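PDB 4R85: cytosine deaminase from Klebsiella pneumoniae, which catalyses the hydrolytic deamination of 5-methylcytosine and probably of cytosine, using an iron(II) ion in the active site of an amidohydrolase barrel. Local coordinates for residues 62-67 against 84-89; 69-72 against 77-80; 391-394 against 399-402; 374-379 against 384-389; 223-228 against 261-266. All blocks are in the same frame, centred on the assembly; numbering follows the deposited sequence.

Contacts 1 and 2 share helix 76-87 and the loop leading into it, contact 2 nested inside the loop that contact 1 closes; Gln85 NE2 and Glu69 OE2 join them. Both are held mainly by charge, but contact 1 is buried whereas contact 2 lies at the surface, close to the bound 5-methylcytosine. Contacts 3 and 4 touch: strands 390-395 and 372-375 are sheet neighbours, and both reach the second subunit. Contact 3 is a buried hairpin built on backbone bonds, contact 4 a partly buried, water-bridged turn. Contact 5, buried and across the chain's centre from these, is mainly apolar packing of a helix on a helix end and its trailing loop in the barrel's helical layer.

Contact 1 (62-67 against 84-89); sequences TLTAGE and SQRKAS
Thr64 meets Arg86 with its methyl group, CG2 lying 3.8 Å from NE of the arginine and coming at the guanidinium obliquely. The threonine opens a type II beta turn, Thr64 to Glu67, in the long loop that follows strand 47-57, the first strand of the amidohydrolase TIM barrel; its partner sits near the end of helix 76-87, which that loop feeds. With chi1 at 66°, OG1 of Thr64 is tucked between its own N and carbonyl carbon, where it bonds O of Ala61, and the methyl is what faces the arginine. Ala65 and Gly66 form the corners of the turn, Gly66 with the positive phi expected there. The turn closes with Glu67 N bonded to Thr64 O at 3.1 Å. Glu67 then runs out extended beside the Arg86 side chain, the two pointing the same way, with carboxylate and guanidinium planes 28° apart. A bend at chi2 (51°) turns the end of the arginine alongside Glu67, its CD 3.6 Å from Glu67 O. NH1 of the arginine has a second carboxylate partner, Asp94 on helix 92-108, and Arg98 of that helix packs against both Thr64 and Arg86. OE1 of Glu67 lies near the guanidinium plane at its edge and takes two donors from Arg86: NE at 2.6 Å and, weakly, NH1 at 3.1 Å.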
# COMPACT_ATOMS: atom_id res chain seq x y z
N THR A 62 -18.25 -10.68 -0.63
CA THR A 62 -17.89 -9.29 -0.92
C THR A 62 -19.00 -8.29 -0.52
O THR A 62 -20.19 -8.58 -0.65
CB THR A 62 -17.50 -9.12 -2.40
OG1 THR A 62 -16.91 -7.83 -2.59
CG2 THR A 62 -18.72 -9.26 -3.30
N LEU A 63 -18.59 -7.14 -0.01
CA LEU A 63 -19.50 -6.04 0.33
C LEU A 63 -20.45 -6.39 1.48
O LEU A 63 -21.56 -5.86 1.54
CB LEU A 63 -20.31 -5.58 -0.90
CG LEU A 63 -19.52 -5.38 -2.19
CD1 LEU A 63 -20.41 -4.88 -3.32
CD2 LEU A 63 -18.37 -4.41 -1.95
N THR A 64 -20.03 -7.28 2.37
CA THR A 64 -20.87 -7.65 3.52
C THR A 64 -20.24 -7.24 4.85
O THR A 64 -20.73 -7.64 5.91
CB THR A 64 -21.16 -9.18 3.58
OG1 THR A 64 -19.95 -9.90 3.82
CG2 THR A 64 -21.81 -9.68 2.29
N ALA A 65 -19.17 -6.46 4.79
CA ALA A 65 -18.52 -5.95 6.00
C ALA A 65 -19.51 -5.28 6.97
O ALA A 65 -20.26 -4.38 6.58
CB ALA A 65 -17.40 -4.98 5.63
N GLY A 66 -19.50 -5.74 8.22
CA GLY A 66 -20.33 -5.19 9.27
C GLY A 66 -21.74 -5.76 9.39
O GLY A 66 -22.53 -5.30 10.23
N GLU A 67 -22.05 -6.76 8.57
CA GLU A 67 -23.36 -7.39 8.56
C GLU A 67 -23.28 -8.79 9.15
O GLU A 67 -22.65 -9.67 8.56
CB GLU A 67 -23.88 -7.52 7.13
CG GLU A 67 -23.99 -6.20 6.36
CD GLU A 67 -24.37 -6.40 4.90
OE1 GLU A 67 -24.45 -7.56 4.44
OE2 GLU A 67 -24.58 -5.38 4.20
N SER A 84 -20.40 -16.69 9.25
CA SER A 84 -21.43 -17.65 9.64
C SER A 84 -22.76 -16.96 10.00
O SER A 84 -23.83 -17.42 9.63
CB SER A 84 -20.94 -18.52 10.79
OG SER A 84 -21.90 -19.51 11.12
N GLN A 85 -22.68 -15.84 10.71
CA GLN A 85 -23.87 -15.04 11.00
C GLN A 85 -24.52 -14.48 9.73
O GLN A 85 -25.75 -14.45 9.61
CB GLN A 85 -23.51 -13.85 11.89
CG GLN A 85 -23.05 -14.22 13.27
CD GLN A 85 -22.68 -12.99 14.07
OE1 GLN A 85 -21.67 -12.35 13.79
NE2 GLN A 85 -23.52 -12.63 15.05
N ARG A 86 -23.68 -14.02 8.81
CA ARG A 86 -24.15 -13.40 7.58
C ARG A 86 -24.81 -14.43 6.67
O ARG A 86 -25.74 -14.11 5.92
CB ARG A 86 -22.98 -12.71 6.85
CG ARG A 86 -23.38 -11.97 5.56
CD ARG A 86 -24.56 -11.02 5.80
NE ARG A 86 -24.81 -10.17 4.64
CZ ARG A 86 -25.56 -10.52 3.60
NH1 ARG A 86 -25.72 -9.69 2.58
NH2 ARG A 86 -26.14 -11.72 3.56
N LYS A 87 -24.32 -15.67 6.73
CA LYS A 87 -24.85 -16.74 5.88
C LYS A 87 -26.33 -17.01 6.09
O LYS A 87 -27.00 -17.51 5.19
CB LYS A 87 -24.06 -18.04 6.07
CG LYS A 87 -22.81 -18.09 5.23
CD LYS A 87 -21.73 -18.91 5.92
CE LYS A 87 -21.94 -20.38 5.75
NZ LYS A 87 -20.77 -21.14 6.31
N ALA A 88 -26.84 -16.67 7.27
CA ALA A 88 -28.24 -16.89 7.59
C ALA A 88 -29.17 -16.01 6.76
O ALA A 88 -30.36 -16.30 6.65
CB ALA A 88 -28.48 -16.67 9.07
N SER A 89 -28.64 -14.94 6.17
CA SER A 89 -29.45 -14.06 5.33
C SER A 89 -28.98 -13.98 3.87
O SER A 89 -29.41 -13.10 3.12
CB SER A 89 -29.55 -12.66 5.93
OG SER A 89 -28.27 -12.08 6.09

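Contact 2 (69-72 against 77-80); sequences EWNR and FEGI
Glu78 reaches toward Asn71 and Arg72 fully stretched: chi1 of -178° sets CG opposite its backbone N, and the chain stays extended to the carboxylate, which arrives beside the backbone of Arg72. In Asn71 a first torsion of -175° places the amide against the Glu78 chain, OD1 3.4 Å from Glu78 CB, with amide and carboxylate planes 41° apart. ND2 of Asn71 lies 3.5 Å from Gly79 CA, where the glycine has no side chain. It makes no bond to Gly79 N, also a donor; it gives its hydrogens to O of Thr75 and O of Pro313. The central bond runs from Arg72 N to Glu78 OE1, 2.9 Å long and entering from above the carboxylate plane. These pieces build a salt-bridge network of Glu69, Arg72 and Glu78 where the loop after the first barrel strand runs into helix 76-87, at the active-site end and near the bound 5-methylcytosine. Arg72 NH1 stands 3.4 Å from Glu78 OE1, which lies well out of the guanidinium plane, so charge alone links them; NH2 bonds Glu69 OE1 only weakly, at 3.1 Å. OE1 of Glu78 also comes within 3.3 Å of Trp70 O, a meeting of two acceptors that Arg82 probably eases, since its NE bonds the carbonyl and its NH1 the carboxylate, whose OE2 is bonded to Ser73 OG. The Trp70 ring meets that of Tyr338 of the second subunit.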
# COMPACT_ATOMS: atom_id res chain seq x y z
N GLU A 69 -22.64 -7.76 12.27
CA GLU A 69 -21.72 -6.99 13.11
C GLU A 69 -20.29 -7.06 12.59
O GLU A 69 -19.99 -7.81 11.66
CB GLU A 69 -21.81 -7.42 14.58
CG GLU A 69 -21.49 -8.87 14.85
CD GLU A 69 -21.88 -9.30 16.27
OE1 GLU A 69 -21.15 -8.94 17.22
OE2 GLU A 69 -22.91 -9.98 16.42
N TRP A 70 -19.42 -6.26 13.20
CA TRP A 70 -18.05 -6.11 12.72
C TRP A 70 -17.07 -7.14 13.29
O TRP A 70 -17.24 -7.63 14.41
CB TRP A 70 -17.55 -4.70 13.01
CG TRP A 70 -18.18 -3.67 12.13
CD1 TRP A 70 -19.32 -2.97 12.38
CD2 TRP A 70 -17.72 -3.25 10.85
NE1 TRP A 70 -19.60 -2.12 11.33
CE2 TRP A 70 -18.63 -2.27 10.38
CE3 TRP A 70 -16.63 -3.59 10.05
CZ2 TRP A 70 -18.47 -1.64 9.14
CZ3 TRP A 70 -16.47 -2.96 8.82
CH2 TRP A 70 -17.39 -2.00 8.38
N ASN A 71 -16.04 -7.46 12.51
CA ASN A 71 -14.90 -8.24 12.98
C ASN A 71 -14.01 -7.34 13.84
O ASN A 71 -13.17 -6.62 13.32
CB ASN A 71 -14.12 -8.76 11.77
CG ASN A 71 -12.97 -9.71 12.14
OD1 ASN A 71 -12.55 -9.78 13.29
ND2 ASN A 71 -12.45 -10.43 11.15
N ARG A 72 -14.20 -7.38 15.15
CA ARG A 72 -13.53 -6.43 16.03
C ARG A 72 -12.06 -6.75 16.26
O ARG A 72 -11.24 -5.85 16.48
CB ARG A 72 -14.23 -6.35 17.38
CG ARG A 72 -15.68 -5.90 17.33
CD ARG A 72 -16.27 -5.94 18.73
NE ARG A 72 -17.48 -6.77 18.81
CZ ARG A 72 -17.48 -8.08 19.01
NH1 ARG A 72 -16.33 -8.74 19.15
NH2 ARG A 72 -18.63 -8.74 19.07
N PHE A 77 -10.33 -16.01 12.46
CA PHE A 77 -11.34 -16.81 13.16
C PHE A 77 -12.61 -16.04 13.50
O PHE A 77 -13.70 -16.57 13.33
CB PHE A 77 -10.75 -17.48 14.40
CG PHE A 77 -9.48 -18.23 14.12
CD1 PHE A 77 -8.28 -17.87 14.71
CD2 PHE A 77 -9.48 -19.28 13.21
CE1 PHE A 77 -7.10 -18.56 14.42
CE2 PHE A 77 -8.32 -19.97 12.92
CZ PHE A 77 -7.13 -19.61 13.53
N GLU A 78 -12.47 -14.80 13.97
CA GLU A 78 -13.67 -13.98 14.16
C GLU A 78 -14.33 -13.73 12.80
O GLU A 78 -15.54 -13.71 12.70
CB GLU A 78 -13.37 -12.66 14.87
CG GLU A 78 -14.65 -11.84 15.10
CD GLU A 78 -14.47 -10.61 15.96
OE1 GLU A 78 -15.44 -9.82 16.03
OE2 GLU A 78 -13.39 -10.42 16.57
N GLY A 79 -13.52 -13.59 11.75
CA GLY A 79 -14.06 -13.40 10.42
C GLY A 79 -15.00 -14.52 10.02
O GLY A 79 -16.09 -14.28 9.49
N ILE A 80 -14.58 -15.75 10.29
CA ILE A 80 -15.41 -16.93 10.02
C ILE A 80 -16.69 -16.92 10.85
O ILE A 80 -17.77 -17.23 10.36
CB ILE A 80 -14.61 -18.22 10.29
CG1 ILE A 80 -13.44 -18.31 9.31
CG2 ILE A 80 -15.54 -19.46 10.19
CD1 ILE A 80 -12.39 -19.35 9.69

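Contact 3 (391-394 against 399-402); sequences LTSI and VILQ
Thr392 and Gln402 cross obliquely on one face of the sheet. A bend at chi2 (62°) folds the glutamine back over Thr392, bringing OE1 within 2.9 Å of Thr392 OG1, which donates to it from a position tilted 24° off the carbonyl plane. The other branch of the threonine, CG2, points along the strand to CG1 of Val399, 3.9 Å off. Farther along that same face Ile394 and Val399 meet more loosely, CG1 to CG2 at 4.3 Å. On the reverse face Ser393 and Leu401 stand CB against CB at 3.8 Å. Strands 390-395 and 398-403 form an antiparallel beta hairpin at one end of the larger sheet of the chain, and a classic bulge interrupts it: Ile400 and Leu401 both face Ser393, shifting the register by one before Ile394 pairs with Val399. Ile400, the bulge residue, sets its CG1 3.8 Å from Ser393 OG. Ser393 O receives two backbone donors, Ile400 N at 2.8 Å in a straight bond (166°) and Leu401 N at 3.4 Å in a weak one. In return Ser393 N bonds Leu401 O at 3.0 Å. On its outer edge strand 398-403 pairs, through Gln402, with an antiparallel strand of the second subunit, carrying the sheet across the interface, where Leu401 packs on Ile408 and Val399 on Pro411 of that chain. Gln112 NE2 bonds Ile394 O.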
# COMPACT_ATOMS: atom_id res chain seq x y z
N LEU A 391 -6.07 2.97 -19.10
CA LEU A 391 -6.67 3.94 -20.01
C LEU A 391 -7.65 3.28 -20.97
O LEU A 391 -8.64 3.89 -21.38
CB LEU A 391 -5.58 4.66 -20.80
CG LEU A 391 -4.63 5.56 -20.00
CD1 LEU A 391 -3.72 6.28 -20.95
CD2 LEU A 391 -5.40 6.55 -19.13
N THR A 392 -7.36 2.04 -21.36
CA THR A 392 -8.22 1.32 -22.28
C THR A 392 -8.21 -0.15 -21.91
O THR A 392 -7.16 -0.71 -21.61
CB THR A 392 -7.73 1.47 -23.74
OG1 THR A 392 -7.50 2.85 -24.03
CG2 THR A 392 -8.77 0.92 -24.70
N SER A 393 -9.38 -0.77 -21.91
CA SER A 393 -9.48 -2.21 -21.75
C SER A 393 -10.18 -2.76 -22.97
O SER A 393 -11.28 -2.33 -23.31
CB SER A 393 -10.24 -2.59 -20.48
OG SER A 393 -10.24 -3.99 -20.29
N ILE A 394 -9.53 -3.71 -23.63
CA ILE A 394 -10.06 -4.33 -24.83
C ILE A 394 -10.30 -5.80 -24.54
O ILE A 394 -9.46 -6.47 -23.97
CB ILE A 394 -9.10 -4.16 -26.02
CG1 ILE A 394 -8.94 -2.68 -26.35
CG2 ILE A 394 -9.61 -4.92 -27.25
CD1 ILE A 394 -7.89 -2.38 -27.42
N VAL A 399 -13.41 -2.38 -27.41
CA VAL A 399 -13.15 -1.57 -26.23
C VAL A 399 -14.30 -1.69 -25.24
O VAL A 399 -15.45 -1.43 -25.59
CB VAL A 399 -12.97 -0.09 -26.59
CG1 VAL A 399 -12.62 0.71 -25.34
CG2 VAL A 399 -11.91 0.08 -27.66
N ILE A 400 -14.01 -2.11 -24.01
CA ILE A 400 -15.06 -2.22 -23.00
C ILE A 400 -14.88 -1.19 -21.89
O ILE A 400 -15.74 -1.05 -21.02
CB ILE A 400 -15.13 -3.64 -22.39
CG1 ILE A 400 -13.84 -3.96 -21.63
CG2 ILE A 400 -15.40 -4.67 -23.48
CD1 ILE A 400 -13.92 -5.22 -20.78
N LEU A 401 -13.77 -0.48 -21.94
CA LEU A 401 -13.51 0.61 -21.00
C LEU A 401 -12.57 1.63 -21.63
O LEU A 401 -11.57 1.28 -22.25
CB LEU A 401 -12.89 0.08 -19.70
CG LEU A 401 -12.45 1.09 -18.63
CD1 LEU A 401 -12.53 0.45 -17.26
CD2 LEU A 401 -11.03 1.65 -18.86
N GLN A 402 -12.90 2.90 -21.45
CA GLN A 402 -12.05 3.99 -21.90
C GLN A 402 -12.02 5.07 -20.83
O GLN A 402 -13.06 5.62 -20.44
CB GLN A 402 -12.54 4.56 -23.22
CG GLN A 402 -11.65 5.65 -23.80
CD GLN A 402 -10.26 5.13 -24.11
OE1 GLN A 402 -10.11 4.05 -24.67
NE2 GLN A 402 -9.24 5.90 -23.74

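Contact 4 (374-379 against 384-389); sequences ILDAEN and VRRQAR
Asp376 and Arg389 are joined through their backbones, Asp376 N donating to Arg389 O at 2.9 Å. The same aspartate is the centre of an inverse gamma turn, closed by a weak bond from Ala377 N to Leu375 O, and the chain bends there as it leaves strand 372-375. Water supplies the next layer. One molecule donates to Asp376 OD1 at 3.0 Å and accepts from Arg386 NH1 at 2.7 Å; a second donates to OD2 at 3.1 Å and accepts from Arg389 N at 2.9 Å, so each carboxylate oxygen is tied to the opposite segment. Charges act at longer range. The Asp376 carboxylate and the Arg386 guanidinium stand almost perpendicular, 89° apart, with OD2 of the acid 4.1 Å from NH2 of the arginine, beyond a salt bridge; the direct ionic partner of Asp376 is Arg46, whose NE meets OD1. Apolar contact is small, Ala377 CB touching Ala388 CB at 3.7 Å. Leu375 CD2 adds a van der Waals contact with Ala388 O. Helix 380-386 forms the connection between strand 372-375, which lies beside strand 47-57, and its antiparallel sheet neighbour 390-395. Val384 and Gln387 pack on helix 322-332, while Arg389 reaches Glu404 of its own chain and Glu406 of the second subunit.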
# COMPACT_ATOMS: atom_id res chain seq x y z
N ILE A 374 -4.24 -0.86 -22.16
CA ILE A 374 -3.22 0.17 -22.30
C ILE A 374 -3.10 0.87 -20.96
O ILE A 374 -4.07 1.44 -20.46
CB ILE A 374 -3.58 1.17 -23.41
CG1 ILE A 374 -3.61 0.46 -24.77
CG2 ILE A 374 -2.57 2.32 -23.43
CD1 ILE A 374 -4.12 1.31 -25.89
N LEU A 375 -1.91 0.80 -20.36
CA LEU A 375 -1.64 1.37 -19.04
C LEU A 375 -0.95 2.71 -19.19
O LEU A 375 -0.12 2.87 -20.07
CB LEU A 375 -0.70 0.47 -18.26
CG LEU A 375 -1.13 -0.68 -17.38
CD1 LEU A 375 0.09 -1.18 -16.64
CD2 LEU A 375 -2.22 -0.24 -16.40
N ASP A 376 -1.26 3.67 -18.31
CA ASP A 376 -0.65 4.99 -18.37
C ASP A 376 0.75 5.00 -17.74
O ASP A 376 1.01 5.70 -16.76
CB ASP A 376 -1.55 6.02 -17.69
CG ASP A 376 -1.12 7.46 -17.97
OD1 ASP A 376 -0.44 7.70 -18.99
OD2 ASP A 376 -1.48 8.35 -17.16
N ALA A 377 1.64 4.20 -18.32
CA ALA A 377 3.03 4.10 -17.88
C ALA A 377 3.81 3.39 -18.98
O ALA A 377 3.21 2.73 -19.82
CB ALA A 377 3.13 3.33 -16.60
N GLU A 378 5.14 3.52 -18.97
CA GLU A 378 5.94 2.97 -20.07
C GLU A 378 6.67 1.66 -19.75
O GLU A 378 7.21 1.02 -20.65
CB GLU A 378 6.94 4.01 -20.59
CG GLU A 378 8.08 4.30 -19.63
CD GLU A 378 7.79 5.47 -18.72
OE1 GLU A 378 6.67 5.54 -18.16
OE2 GLU A 378 8.68 6.34 -18.57
N ASN A 379 6.68 1.28 -18.48
CA ASN A 379 7.33 0.04 -18.05
C ASN A 379 6.80 -0.42 -16.68
O ASN A 379 5.98 0.28 -16.10
CB ASN A 379 8.87 0.17 -18.06
CG ASN A 379 9.39 1.27 -17.13
OD1 ASN A 379 8.80 1.56 -16.10
ND2 ASN A 379 10.53 1.85 -17.48
N VAL A 384 3.99 0.52 -11.22
CA VAL A 384 3.77 0.35 -9.78
C VAL A 384 4.06 1.64 -8.99
O VAL A 384 3.36 1.95 -8.01
CB VAL A 384 4.52 -0.88 -9.18
CG1 VAL A 384 6.01 -0.64 -9.05
CG2 VAL A 384 3.91 -1.26 -7.80
N ARG A 385 5.05 2.40 -9.43
CA ARG A 385 5.41 3.62 -8.72
C ARG A 385 4.30 4.65 -8.81
O ARG A 385 4.00 5.32 -7.82
CB ARG A 385 6.69 4.25 -9.27
CG ARG A 385 7.16 5.41 -8.40
CD ARG A 385 8.37 6.13 -8.99
NE ARG A 385 8.04 6.84 -10.23
CZ ARG A 385 7.46 8.04 -10.29
NH1 ARG A 385 7.21 8.60 -11.47
NH2 ARG A 385 7.13 8.69 -9.18
N ARG A 386 3.71 4.77 -10.00
CA ARG A 386 2.67 5.76 -10.23
C ARG A 386 1.25 5.23 -10.00
O ARG A 386 0.30 6.00 -10.07
CB ARG A 386 2.77 6.31 -11.66
CG ARG A 386 4.13 6.91 -11.97
CD ARG A 386 4.01 8.12 -12.88
NE ARG A 386 4.09 7.78 -14.29
CZ ARG A 386 3.08 7.89 -15.15
NH1 ARG A 386 3.26 7.57 -16.43
NH2 ARG A 386 1.89 8.32 -14.74
N GLN A 387 1.13 3.93 -9.74
CA GLN A 387 -0.17 3.26 -9.71
C GLN A 387 -0.94 3.59 -10.98
O GLN A 387 -2.04 4.13 -10.94
CB GLN A 387 -0.96 3.68 -8.46
CG GLN A 387 -0.31 3.22 -7.15
CD GLN A 387 -0.47 1.73 -6.94
OE1 GLN A 387 -1.56 1.25 -6.60
NE2 GLN A 387 0.60 0.97 -7.16
N ALA A 388 -0.31 3.28 -12.12
CA ALA A 388 -0.79 3.72 -13.43
C ALA A 388 -2.25 3.35 -13.70
O ALA A 388 -2.67 2.22 -13.46
CB ALA A 388 0.11 3.19 -14.55
N ARG A 389 -3.00 4.32 -14.19
CA ARG A 389 -4.39 4.13 -14.54
C ARG A 389 -4.53 3.28 -15.79
O ARG A 389 -3.69 3.34 -16.70
CB ARG A 389 -5.07 5.49 -14.74
CG ARG A 389 -5.07 6.34 -13.48
CD ARG A 389 -5.08 7.83 -13.78
NE ARG A 389 -6.43 8.41 -13.76
CZ ARG A 389 -7.15 8.65 -14.85
NH1 ARG A 389 -6.66 8.37 -16.05
NH2 ARG A 389 -8.36 9.18 -14.73
O HOH W 1 2.48 8.15 -18.92
O HOH W 2 -1.69 6.87 -14.40

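Contact 5 (223-228 against 261-266); sequences VLAEEA and KASGIN
Ile265 spreads two of its branches against the flank of helix 220-231: CG2 packs on Ala228 CB at 3.6 Å and CD1 on Ala225 CB at 4.1 Å, the alanines lying one turn or so apart. Here the C-terminal end of helix 250-263 and the loop leaving it pack on helix 220-231, in the outer helical layer of the TIM barrel, as the chain turns in toward strand 266-269. Ser263, last in its helix, completes the first shell with its CB 3.4 Å from Ala225 O and its OG 3.9 Å from Ala225 CB. Small residues on the first helix let the two backbones draw close, Ala225 and Ser263 having their CA atoms 5.6 Å apart. Behind this layer Val237 of strand 237-240 touches Leu224, Ala228 and Ile265, linking helix 220-231 and the loop after helix 250-263 to the barrel strand. The turn between Ser263 and Ile265 is set by Gly264, which leaves the helix with positive phi, and by the serine hydroxyl. A chi1 of 75° holds OG over its own backbone, where it bonds O of Leu260 and, as an ST turn, accepts a hydrogen bond from Ile265 N at 3.3 Å with a nearly straight angle of 172°.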
# COMPACT_ATOMS: atom_id res chain seq x y z
N VAL A 223 1.66 -32.00 2.41
CA VAL A 223 0.73 -33.06 2.03
C VAL A 223 0.14 -32.77 0.66
O VAL A 223 0.04 -33.65 -0.19
CB VAL A 223 -0.42 -33.21 3.06
CG1 VAL A 223 -1.33 -34.37 2.66
CG2 VAL A 223 0.16 -33.44 4.44
N LEU A 224 -0.24 -31.51 0.45
CA LEU A 224 -0.82 -31.10 -0.82
C LEU A 224 0.19 -31.24 -1.97
O LEU A 224 -0.13 -31.77 -3.04
CB LEU A 224 -1.30 -29.65 -0.71
CG LEU A 224 -1.86 -29.01 -1.99
CD1 LEU A 224 -3.14 -29.72 -2.42
CD2 LEU A 224 -2.12 -27.52 -1.80
N ALA A 225 1.40 -30.75 -1.75
CA ALA A 225 2.43 -30.79 -2.80
C ALA A 225 2.80 -32.23 -3.13
O ALA A 225 2.99 -32.58 -4.30
CB ALA A 225 3.67 -29.99 -2.37
N GLU A 226 2.88 -33.08 -2.10
CA GLU A 226 3.20 -34.49 -2.38
C GLU A 226 2.10 -35.20 -3.17
O GLU A 226 2.38 -35.97 -4.08
CB GLU A 226 3.59 -35.25 -1.10
CG GLU A 226 3.83 -36.77 -1.28
CD GLU A 226 5.03 -37.14 -2.17
OE1 GLU A 226 5.72 -36.25 -2.70
OE2 GLU A 226 5.29 -38.35 -2.32
N GLU A 227 0.83 -34.95 -2.82
CA GLU A 227 -0.25 -35.55 -3.59
C GLU A 227 -0.21 -35.07 -5.03
O GLU A 227 -0.41 -35.85 -5.96
CB GLU A 227 -1.61 -35.22 -2.94
CG GLU A 227 -1.82 -35.99 -1.64
CD GLU A 227 -1.56 -37.48 -1.82
OE1 GLU A 227 -0.75 -38.06 -1.05
OE2 GLU A 227 -2.17 -38.09 -2.74
N ALA A 228 0.03 -33.78 -5.22
CA ALA A 228 0.10 -33.23 -6.56
C ALA A 228 1.23 -33.89 -7.36
O ALA A 228 1.06 -34.20 -8.54
CB ALA A 228 0.29 -31.73 -6.50
N LYS A 261 9.36 -27.46 -5.55
CA LYS A 261 9.85 -27.38 -6.92
C LYS A 261 9.45 -28.60 -7.76
O LYS A 261 8.96 -28.46 -8.88
CB LYS A 261 11.37 -27.23 -6.94
CG LYS A 261 11.95 -27.06 -8.34
CD LYS A 261 11.32 -25.85 -9.03
CE LYS A 261 11.99 -25.54 -10.35
NZ LYS A 261 11.21 -24.52 -11.10
N ALA A 262 9.67 -29.79 -7.20
CA ALA A 262 9.39 -31.03 -7.92
C ALA A 262 7.89 -31.19 -8.20
O ALA A 262 7.49 -31.76 -9.21
CB ALA A 262 9.91 -32.22 -7.15
N SER A 263 7.05 -30.66 -7.30
CA SER A 263 5.60 -30.86 -7.41
C SER A 263 5.00 -30.05 -8.56
O SER A 263 4.00 -30.45 -9.17
CB SER A 263 4.91 -30.48 -6.11
OG SER A 263 4.86 -29.07 -5.96
N GLY A 264 5.60 -28.90 -8.84
CA GLY A 264 5.14 -28.04 -9.92
C GLY A 264 3.91 -27.21 -9.58
O GLY A 264 3.36 -26.56 -10.47
N ILE A 265 3.49 -27.20 -8.31
CA ILE A 265 2.30 -26.43 -7.93
C ILE A 265 2.53 -24.92 -7.93
O ILE A 265 3.67 -24.45 -7.90
CB ILE A 265 1.71 -26.86 -6.56
CG1 ILE A 265 2.59 -26.40 -5.40
CG2 ILE A 265 1.46 -28.37 -6.53
CD1 ILE A 265 1.96 -26.65 -4.02
N ASN A 266 1.43 -24.17 -7.96
CA ASN A 266 1.47 -22.71 -7.95
C ASN A 266 1.17 -22.18 -6.56
O ASN A 266 0.61 -22.89 -5.74
CB ASN A 266 0.43 -22.13 -8.93
CG ASN A 266 0.61 -22.64 -10.35
OD1 ASN A 266 1.44 -22.13 -11.10
ND2 ASN A 266 -0.18 -23.63 -10.73